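Metallophosphoesterase TT1561-like domain-containing protein (Aquifex aeolicus, PDB 2YVT) is of unknown function but belongs to the calcineurin-like metallophosphoesterase superfamily, and so may be related in action to enzymes that hydrolyse phosphoesters with bound metal ions. Local coordinates at residues I11-E16 with V38-K44; N45-E49 with K98-P102; V90-P96 with N119-H124. One frame throughout, in Å; residues are numbered along the deposited sequence.

Contact 1 (I11-E16 with V38-K44)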
loop_
_atom_site.group_PDB
_atom_site.type_symbol
_atom_site.label_atom_id
_atom_site.label_comp_id
_atom_site.label_asym_id
_atom_site.label_seq_id
_atom_site.Cartn_x
_atom_site.Cartn_y
_atom_site.Cartn_z
ATOM N N ILE A 11 4.393 -4.656 -5.570
ATOM C CA ILE A 11 3.855 -3.729 -6.568
ATOM C C ILE A 11 3.081 -2.610 -5.869
ATOM O O ILE A 11 2.725 -2.723 -4.689
ATOM C CB ILE A 11 2.933 -4.440 -7.604
ATOM C CG1 ILE A 11 1.650 -4.972 -6.939
ATOM C CG2 ILE A 11 3.706 -5.533 -8.340
ATOM C CD1 ILE A 11 0.607 -5.478 -7.944
ATOM N N LYS A 12 2.821 -1.531 -6.600
ATOM C CA LYS A 12 1.988 -0.439 -6.096
ATOM C C LYS A 12 1.136 0.126 -7.221
ATOM O O LYS A 12 1.488 -0.008 -8.399
ATOM C CB LYS A 12 2.823 0.655 -5.402
ATOM C CG LYS A 12 3.787 1.469 -6.295
ATOM C CD LYS A 12 3.179 2.777 -6.759
ATOM C CE LYS A 12 4.155 3.575 -7.623
ATOM N NZ LYS A 12 4.951 4.553 -6.811
ATOM N N ASN A 13 0.023 0.750 -6.848
ATOM C CA ASN A 13 -0.929 1.315 -7.811
ATOM C C ASN A 13 -1.398 0.272 -8.824
ATOM O O ASN A 13 -1.245 0.442 -10.041
ATOM C CB ASN A 13 -0.356 2.566 -8.499
ATOM C CG ASN A 13 -0.427 3.805 -7.618
ATOM O OD1 ASN A 13 -1.298 3.923 -6.747
ATOM N ND2 ASN A 13 0.474 4.754 -7.864
ATOM N N PHE A 14 -1.980 -0.804 -8.298
ATOM C CA PHE A 14 -2.621 -1.831 -9.125
ATOM C C PHE A 14 -3.649 -1.194 -10.067
ATOM O O PHE A 14 -3.706 -1.543 -11.252
ATOM C CB PHE A 14 -3.256 -2.911 -8.237
ATOM C CG PHE A 14 -4.070 -3.901 -8.997
ATOM C CD1 PHE A 14 -3.448 -4.852 -9.799
ATOM C CD2 PHE A 14 -5.463 -3.886 -8.913
ATOM C CE1 PHE A 14 -4.209 -5.767 -10.520
ATOM C CE2 PHE A 14 -6.234 -4.795 -9.636
ATOM C CZ PHE A 14 -5.604 -5.736 -10.439
ATOM N N LYS A 15 -4.443 -0.263 -9.531
ATOM C CA LYS A 15 -5.367 0.577 -10.316
ATOM C C LYS A 15 -6.191 -0.236 -11.320
ATOM O O LYS A 15 -6.311 0.113 -12.499
ATOM C CB LYS A 15 -4.616 1.724 -11.014
ATOM C CG LYS A 15 -4.174 2.834 -10.068
ATOM C CD LYS A 15 -3.455 3.968 -10.793
ATOM C CE LYS A 15 -2.971 5.030 -9.811
ATOM N NZ LYS A 15 -2.543 6.306 -10.484
ATOM N N GLU A 16 -6.749 -1.337 -10.829
ATOM C CA GLU A 16 -7.667 -2.182 -11.605
ATOM C C GLU A 16 -7.047 -2.792 -12.878
ATOM O O GLU A 16 -7.761 -3.085 -13.846
ATOM C CB GLU A 16 -8.956 -1.411 -11.924
ATOM C CG GLU A 16 -9.600 -0.795 -10.690
ATOM C CD GLU A 16 -10.893 -0.063 -10.969
ATOM O OE1 GLU A 16 -11.500 -0.243 -12.062
ATOM O OE2 GLU A 16 -11.294 0.709 -10.073
ATOM N N VAL A 38 1.061 -6.021 -2.150
ATOM C CA VAL A 38 0.322 -5.142 -3.065
ATOM C C VAL A 38 -0.027 -3.877 -2.303
ATOM O O VAL A 38 -0.829 -3.914 -1.364
ATOM C CB VAL A 38 -0.978 -5.786 -3.609
ATOM C CG1 VAL A 38 -1.633 -4.861 -4.617
ATOM C CG2 VAL A 38 -0.684 -7.148 -4.263
ATOM N N VAL A 39 0.608 -2.766 -2.684
ATOM C CA VAL A 39 0.270 -1.465 -2.118
ATOM C C VAL A 39 -0.753 -0.819 -3.046
ATOM O O VAL A 39 -0.665 -0.965 -4.272
ATOM C CB VAL A 39 1.516 -0.546 -1.990
ATOM C CG1 VAL A 39 1.153 0.761 -1.264
ATOM C CG2 VAL A 39 2.651 -1.265 -1.263
ATOM N N GLY A 40 -1.730 -0.123 -2.470
ATOM C CA GLY A 40 -2.710 0.589 -3.275
ATOM C C GLY A 40 -2.060 1.678 -4.128
ATOM O O GLY A 40 -0.856 1.916 -4.033
ATOM N N ASN A 41 -2.841 2.360 -4.959
ATOM C CA ASN A 41 -4.273 2.168 -5.086
ATOM C C ASN A 41 -4.681 0.887 -5.780
ATOM O O ASN A 41 -4.131 0.535 -6.830
ATOM C CB ASN A 41 -4.842 3.346 -5.862
ATOM C CG ASN A 41 -4.546 4.652 -5.177
ATOM O OD1 ASN A 41 -3.763 5.505 -5.670
ATOM N ND2 ASN A 41 -5.108 4.800 -4.004
ATOM N N ILE A 42 -5.653 0.204 -5.183
ATOM C CA ILE A 42 -6.288 -0.949 -5.821
ATOM C C ILE A 42 -7.313 -0.458 -6.842
ATOM O O ILE A 42 -7.321 -0.904 -7.991
ATOM C CB ILE A 42 -6.955 -1.881 -4.791
ATOM C CG1 ILE A 42 -5.890 -2.464 -3.858
ATOM C CG2 ILE A 42 -7.732 -2.997 -5.502
ATOM C CD1 ILE A 42 -6.396 -2.889 -2.510
ATOM N N LEU A 43 -8.156 0.472 -6.405
ATOM C CA LEU A 43 -9.205 1.063 -7.244
ATOM C C LEU A 43 -8.782 2.359 -7.916
ATOM O O LEU A 43 -7.849 3.032 -7.475
ATOM C CB LEU A 43 -10.430 1.377 -6.387
ATOM C CG LEU A 43 -11.080 0.207 -5.653
ATOM C CD1 LEU A 43 -12.256 0.710 -4.831
ATOM C CD2 LEU A 43 -11.514 -0.884 -6.636
ATOM N N LYS A 44 -9.490 2.701 -8.988
ATOM C CA LYS A 44 -9.423 4.042 -9.547
ATOM C C LYS A 44 -10.320 4.963 -8.708
ATOM O O LYS A 44 -9.828 5.899 -8.078
ATOM C CB LYS A 44 -9.850 4.042 -11.008
ATOM C CG LYS A 44 -8.975 3.207 -11.924
ATOM C CD LYS A 44 -9.112 3.730 -13.350
ATOM C CE LYS A 44 -9.486 2.645 -14.316
ATOM N NZ LYS A 44 -9.790 3.256 -15.646
HETATM O O HOH W 1 -2.949 -1.974 -5.202
#
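Ile11 and Val39 join the two segments where they still run as parallel strands: Val39 N donates to Ile11 O over 2.9 Å, nearly straight at 173°. Beyond this the chains leave the sheet, yet backbone bonding continues. Asn13 N meets Gly40 O at 3.2 Å from above the carbonyl plane, Lys15 N reaches Asn41 O at 2.8 Å, and Glu16 N points to Ile42 O at 2.9 Å. A water bound to Val39 O sits between the loops.

Two side chains add polar grips. Asn13 OD1 accepts from Asn41 N, the nitrogen of the cis Gly40-Asn41 peptide, at 2.8 Å. Glu16, extended beyond CG (chi2 -178°), crosses the Lys44 side chain at about a right angle and takes the Lys44 backbone N on OE2 at 2.9 Å, from above the carboxylate plane; OE2 also bonds Tyr73. With an alanine here, the Lys44 amide and the Tyr73 hydroxyl would probably both lose this acceptor.

Apolar contact is modest. Ile11 and Val38 lie side by side, CG1 to CG1 4.0 Å, and Phe14 CD2 lies 4.2 Å from Ile42 CG2. Ile42 O stands at the Phe14 ring edge, near its plane.

In this beta-alpha-beta unit helix 21-31, touching Ile11 and Phe14, connects strands 7-12 and 35-39; helix 65-86 packs on Ile42, Leu43 and Glu16, and strand 91-95 bonds the other edge of strand 35-39.

Contact 2 (N45-E49 with K98-P102)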
loop_
_atom_site.group_PDB
_atom_site.type_symbol
_atom_site.label_atom_id
_atom_site.label_comp_id
_atom_site.label_asym_id
_atom_site.label_seq_id
_atom_site.Cartn_x
_atom_site.Cartn_y
_atom_site.Cartn_z
ATOM N N ASN A 45 -11.628 4.678 -8.702
ATOM C CA ASN A 45 -12.591 5.315 -7.795
ATOM C C ASN A 45 -12.590 6.838 -7.920
ATOM O O ASN A 45 -12.627 7.565 -6.921
ATOM C CB ASN A 45 -12.296 4.884 -6.344
ATOM C CG ASN A 45 -13.552 4.740 -5.488
ATOM O OD1 ASN A 45 -14.687 4.867 -5.965
ATOM N ND2 ASN A 45 -13.344 4.441 -4.206
ATOM N N GLU A 46 -12.553 7.318 -9.164
ATOM C CA GLU A 46 -12.348 8.738 -9.441
ATOM C C GLU A 46 -13.507 9.623 -8.992
ATOM O O GLU A 46 -13.289 10.734 -8.500
ATOM C CB GLU A 46 -12.089 8.939 -10.934
ATOM C CG GLU A 46 -10.783 8.328 -11.413
ATOM C CD GLU A 46 -10.516 8.588 -12.886
ATOM O OE1 GLU A 46 -10.768 9.726 -13.351
ATOM O OE2 GLU A 46 -10.049 7.649 -13.575
ATOM N N ALA A 47 -14.732 9.127 -9.159
ATOM C CA ALA A 47 -15.920 9.913 -8.845
ATOM C C ALA A 47 -15.972 10.273 -7.367
ATOM O O ALA A 47 -16.290 11.408 -7.005
ATOM C CB ALA A 47 -17.173 9.177 -9.263
ATOM N N LEU A 48 -15.645 9.315 -6.502
ATOM C CA LEU A 48 -15.687 9.604 -5.071
ATOM C C LEU A 48 -14.671 10.676 -4.704
ATOM O O LEU A 48 -14.976 11.595 -3.942
ATOM C CB LEU A 48 -15.457 8.336 -4.237
ATOM C CG LEU A 48 -16.709 7.583 -3.776
ATOM C CD1 LEU A 48 -17.482 7.046 -4.968
ATOM C CD2 LEU A 48 -16.320 6.449 -2.836
ATOM N N GLU A 49 -13.455 10.553 -5.240
ATOM C CA GLU A 49 -12.402 11.497 -4.912
ATOM C C GLU A 49 -12.765 12.892 -5.400
ATOM O O GLU A 49 -12.596 13.863 -4.667
ATOM C CB GLU A 49 -11.062 11.070 -5.503
ATOM C CG GLU A 49 -9.956 12.043 -5.176
ATOM C CD GLU A 49 -8.586 11.490 -5.470
ATOM O OE1 GLU A 49 -8.429 10.727 -6.453
ATOM O OE2 GLU A 49 -7.662 11.831 -4.708
ATOM N N LYS A 98 -5.162 5.712 -1.207
ATOM C CA LYS A 98 -6.079 6.838 -1.055
ATOM C C LYS A 98 -7.458 6.567 -1.667
ATOM O O LYS A 98 -8.467 7.036 -1.153
ATOM C CB LYS A 98 -5.438 8.072 -1.683
ATOM C CG LYS A 98 -6.266 9.324 -1.729
ATOM C CD LYS A 98 -5.494 10.451 -2.439
ATOM C CE LYS A 98 -4.870 10.006 -3.784
ATOM N NZ LYS A 98 -3.433 9.543 -3.751
ATOM N N ASN A 99 -7.506 5.808 -2.758
ATOM C CA ASN A 99 -8.777 5.610 -3.462
ATOM C C ASN A 99 -9.510 4.330 -3.080
ATOM O O ASN A 99 -10.527 3.973 -3.686
ATOM C CB ASN A 99 -8.557 5.674 -4.968
ATOM C CG ASN A 99 -8.059 7.024 -5.408
ATOM O OD1 ASN A 99 -6.920 7.160 -5.859
ATOM N ND2 ASN A 99 -8.887 8.043 -5.231
ATOM N N ASP A 100 -9.001 3.648 -2.059
ATOM C CA ASP A 100 -9.574 2.372 -1.648
ATOM C C ASP A 100 -10.531 2.601 -0.490
ATOM O O ASP A 100 -10.292 2.213 0.658
ATOM C CB ASP A 100 -8.452 1.382 -1.361
ATOM C CG ASP A 100 -7.658 1.073 -2.613
ATOM O OD1 ASP A 100 -8.285 1.046 -3.691
ATOM O OD2 ASP A 100 -6.424 0.889 -2.534
ATOM N N ALA A 101 -11.616 3.273 -0.847
ATOM C CA ALA A 101 -12.578 3.813 0.086
ATOM C C ALA A 101 -13.986 3.604 -0.480
ATOM O O ALA A 101 -14.147 3.471 -1.692
ATOM C CB ALA A 101 -12.308 5.302 0.276
ATOM N N PRO A 102 -15.009 3.579 0.394
ATOM C CA PRO A 102 -14.947 3.704 1.855
ATOM C C PRO A 102 -14.165 2.580 2.541
ATOM O O PRO A 102 -14.239 1.411 2.128
ATOM C CB PRO A 102 -16.424 3.662 2.276
ATOM C CG PRO A 102 -17.181 4.084 1.035
ATOM C CD PRO A 102 -16.398 3.472 -0.086
HETATM O O HOH W 2 -11.606 7.661 -4.097
HETATM O O HOH W 3 -5.885 9.998 -6.908
#
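Asn45, with chi1 at -145°, well off a staggered value, swings its amide toward the carbonyls of Asn99 and Ala101, while Glu49 holds CG anti to the backbone N (chi1 180°) and extends from the first helical turn to the side chain of Asn99. Asn45 ND2 gives a bond to Asn99 O at 2.9 Å, with that oxygen lying in the plane of the amide. A second bond, from Asn45 ND2 to Ala101 O at 2.8 Å, is weak, its hydrogen pointing well aside. One amide nitrogen thus spans two carbonyls of the bend.

That bend is an inverse gamma turn centred on Asp100, followed by a cis peptide before Pro102. Gly97, Lys98, Asn99 and Asp100 follow strand 91-95 at the place where calcineurin-like phosphoesterases commonly carry their Gly-Asn-His-Asp/Glu motif; by that alignment Lys98 would probably stand where the motif has asparagine and Asn99 where it has histidine. Asn45 and Pro102 each stand at the N-cap of a helix, 46-57 and 103-112; the side chain of Asn45 is spent on the loop and makes no capping bond.

Asn99 ND2 answers by donating to Glu49 OE1 at 3.0 Å. It approaches from above the carboxylate, the two planes being turned 70° apart. Two waters extend this link: one bridges Asn45 O, at 3.0 Å, and Asn99 ND2, and the other donates both to Glu49 OE1, at 2.7 Å, and to Asn99 OD1. Glu49 OE2 rests on the aliphatic part of Lys98, 3.4 Å from CD, whereas Lys98 NZ bends away to Tyr181. Leu48 and Pro102 cross at about a right angle, Leu48 CD2 lying 4.1 Å from Pro102 CD, and helix 65-86 borders both residues.

Contact 3 (V90-P96 with N119-H124)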
loop_
_atom_site.group_PDB
_atom_site.type_symbol
_atom_site.label_atom_id
_atom_site.label_comp_id
_atom_site.label_asym_id
_atom_site.label_seq_id
_atom_site.Cartn_x
_atom_site.Cartn_y
_atom_site.Cartn_z
ATOM N N VAL A 90 0.214 -16.986 -3.483
ATOM C CA VAL A 90 1.339 -16.587 -2.629
ATOM C C VAL A 90 0.819 -15.977 -1.322
ATOM O O VAL A 90 -0.255 -15.375 -1.306
ATOM C CB VAL A 90 2.213 -15.516 -3.364
ATOM C CG1 VAL A 90 3.554 -15.304 -2.660
ATOM C CG2 VAL A 90 2.427 -15.894 -4.826
ATOM N N LYS A 91 1.558 -16.141 -0.222
ATOM C CA LYS A 91 1.275 -15.347 0.980
ATOM C C LYS A 91 1.339 -13.876 0.584
ATOM O O LYS A 91 2.335 -13.429 0.024
ATOM C CB LYS A 91 2.284 -15.637 2.097
ATOM C CG LYS A 91 2.071 -14.786 3.356
ATOM C CD LYS A 91 0.804 -15.191 4.106
ATOM C CE LYS A 91 0.404 -14.148 5.144
ATOM N NZ LYS A 91 -0.552 -13.134 4.569
ATOM N N THR A 92 0.275 -13.133 0.868
ATOM C CA THR A 92 0.118 -11.790 0.315
ATOM C C THR A 92 -0.307 -10.805 1.387
ATOM O O THR A 92 -1.213 -11.103 2.180
ATOM C CB THR A 92 -0.939 -11.790 -0.817
ATOM O OG1 THR A 92 -0.553 -12.724 -1.831
ATOM C CG2 THR A 92 -1.082 -10.409 -1.454
ATOM N N PHE A 93 0.347 -9.644 1.412
ATOM C CA PHE A 93 -0.086 -8.530 2.241
ATOM C C PHE A 93 -0.576 -7.419 1.331
ATOM O O PHE A 93 0.078 -7.087 0.342
ATOM C CB PHE A 93 1.057 -8.011 3.116
ATOM C CG PHE A 93 1.528 -8.996 4.138
ATOM C CD1 PHE A 93 0.687 -9.400 5.169
ATOM C CD2 PHE A 93 2.808 -9.529 4.062
ATOM C CE1 PHE A 93 1.118 -10.312 6.129
ATOM C CE2 PHE A 93 3.254 -10.449 5.010
ATOM C CZ PHE A 93 2.405 -10.841 6.046
ATOM N N VAL A 94 -1.730 -6.861 1.672
ATOM C CA VAL A 94 -2.362 -5.800 0.894
ATOM C C VAL A 94 -2.545 -4.586 1.798
ATOM O O VAL A 94 -3.036 -4.715 2.913
ATOM C CB VAL A 94 -3.742 -6.253 0.358
ATOM C CG1 VAL A 94 -4.441 -5.116 -0.387
ATOM C CG2 VAL A 94 -3.594 -7.484 -0.549
ATOM N N VAL A 95 -2.160 -3.408 1.303
ATOM C CA VAL A 95 -2.294 -2.154 2.056
ATOM C C VAL A 95 -3.055 -1.152 1.173
ATOM O O VAL A 95 -2.639 -0.900 0.051
ATOM C CB VAL A 95 -0.910 -1.598 2.467
ATOM C CG1 VAL A 95 -1.055 -0.248 3.157
ATOM C CG2 VAL A 95 -0.192 -2.603 3.369
ATOM N N PRO A 96 -4.194 -0.621 1.661
ATOM C CA PRO A 96 -5.039 0.192 0.790
ATOM C C PRO A 96 -4.455 1.562 0.470
ATOM O O PRO A 96 -3.698 2.135 1.276
ATOM C CB PRO A 96 -6.336 0.341 1.607
ATOM C CG PRO A 96 -5.880 0.275 3.028
ATOM C CD PRO A 96 -4.765 -0.743 3.020
ATOM N N ASN A 119 -4.488 -16.978 2.059
ATOM C CA ASN A 119 -3.142 -16.477 1.763
ATOM C C ASN A 119 -3.052 -14.958 1.842
ATOM O O ASN A 119 -1.955 -14.407 1.946
ATOM C CB ASN A 119 -2.629 -16.970 0.396
ATOM C CG ASN A 119 -3.599 -16.695 -0.756
ATOM O OD1 ASN A 119 -4.820 -16.838 -0.621
ATOM N ND2 ASN A 119 -3.046 -16.325 -1.914
ATOM N N ILE A 120 -4.204 -14.289 1.807
ATOM C CA ILE A 120 -4.241 -12.819 1.822
ATOM C C ILE A 120 -4.468 -12.271 3.227
ATOM O O ILE A 120 -5.360 -12.727 3.951
ATOM C CB ILE A 120 -5.351 -12.267 0.888
ATOM C CG1 ILE A 120 -5.113 -12.706 -0.560
ATOM C CG2 ILE A 120 -5.450 -10.735 1.000
ATOM C CD1 ILE A 120 -6.235 -12.301 -1.498
ATOM N N ARG A 121 -3.666 -11.275 3.596
ATOM C CA ARG A 121 -3.895 -10.499 4.802
ATOM C C ARG A 121 -3.835 -9.021 4.462
ATOM O O ARG A 121 -2.834 -8.549 3.939
ATOM C CB ARG A 121 -2.835 -10.839 5.842
ATOM C CG ARG A 121 -2.936 -10.021 7.104
ATOM C CD ARG A 121 -2.015 -10.560 8.167
ATOM N NE ARG A 121 -2.640 -11.608 8.977
ATOM C CZ ARG A 121 -3.193 -11.400 10.169
ATOM N NH1 ARG A 121 -3.208 -10.182 10.698
ATOM N NH2 ARG A 121 -3.738 -12.412 10.830
ATOM N N VAL A 122 -4.914 -8.301 4.750
ATOM C CA VAL A 122 -4.914 -6.849 4.619
ATOM C C VAL A 122 -4.314 -6.249 5.886
ATOM O O VAL A 122 -4.720 -6.601 7.001
ATOM C CB VAL A 122 -6.344 -6.291 4.375
ATOM C CG1 VAL A 122 -6.371 -4.781 4.546
ATOM C CG2 VAL A 122 -6.834 -6.683 2.990
ATOM N N LEU A 123 -3.334 -5.363 5.708
ATOM C CA LEU A 123 -2.705 -4.667 6.825
ATOM C C LEU A 123 -2.998 -3.191 6.718
ATOM O O LEU A 123 -2.534 -2.513 5.802
ATOM C CB LEU A 123 -1.190 -4.897 6.837
ATOM C CG LEU A 123 -0.713 -6.329 7.037
ATOM C CD1 LEU A 123 0.799 -6.351 6.982
ATOM C CD2 LEU A 123 -1.216 -6.903 8.350
ATOM N N HIS A 124 -3.807 -2.703 7.644
ATOM C CA HIS A 124 -4.099 -1.287 7.708
ATOM C C HIS A 124 -4.349 -0.902 9.154
ATOM O O HIS A 124 -5.319 -1.361 9.768
ATOM C CB HIS A 124 -5.300 -0.912 6.830
ATOM C CG HIS A 124 -5.631 0.547 6.878
ATOM N ND1 HIS A 124 -4.723 1.524 6.522
ATOM C CD2 HIS A 124 -6.751 1.198 7.270
ATOM C CE1 HIS A 124 -5.276 2.714 6.677
ATOM N NE2 HIS A 124 -6.503 2.546 7.140
#
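Asn119 O is held by two donors, Thr92 N at 2.8 Å and Lys91 NZ at 3.2 Å, from opposite faces of the carbonyl plane. Likewise, Asn119 ND2 reaches Val90 O over 3.0 Å from one face of its plane, and Thr92 OG1 from the other. Asn119 has CG between its backbone N and carbonyl carbon (chi1 52°), a torsion that folds the amide back toward Val90; ND2 also donates to Gly86 O.

From this polar end the strands run parallel, their axes 4.7 Å apart and 23° from perfect alignment. Thr92 pairs with Ile120, Phe93 with Arg121 and Val94 with Val122. The ladder continues as Arg121 N to Thr92 O, Val94 N to Arg121 O, and Leu123 N to Val94 O, the last at 2.9 Å.

On the face of Phe93 and Arg121, the arginine's aliphatic part runs alongside the ring, with CD in the ring plane 3.7 Å from CE1. Leu123 CD1 comes to 3.5 Å from Phe93 CD1, and strand 126-130 covers this group through Ala128. Leu123 O, buried without a partner, packs against Val95 CG2. The face of Thr92, Val94, Ile120 and Val122 lies under helix 65-86, with helix 103-112 also touching Val122. Past the strands, Pro96 CG sits over the His124 ring, 4.1 Å from its centroid, a CH-pi contact; both ring nitrogens of His124 bond outward, to Gly140 and Tyr156.

The backbone ladder thus sets the register of two strands linked by helix 103-112 in a beta-alpha-beta unit, while the bonds to Asn119 O and Val90 O fix the start of the pair.

Contacts 1 and 3 both pair parallel strands of one six-stranded sheet, and strands 35-39 and 91-95 are neighbours in it, joined by Val38 N to Phe93 O and Gly40 N to Val95 O. Contact 1 lies nearest the chain centre, about 7 Å between centres, and is largely buried; contact 3 reaches the outermost strand 120-122 and is only partly buried. Contact 2, about 14 Å from the centre, has no strand ladder but is still mostly buried, relying on side-chain amides, a carboxylate and waters. It continues from contact 1 through Asp100, whose carboxylate receives the amides of Ile42 and Leu43, whereas contacts 2 and 3 merely adjoin in sequence.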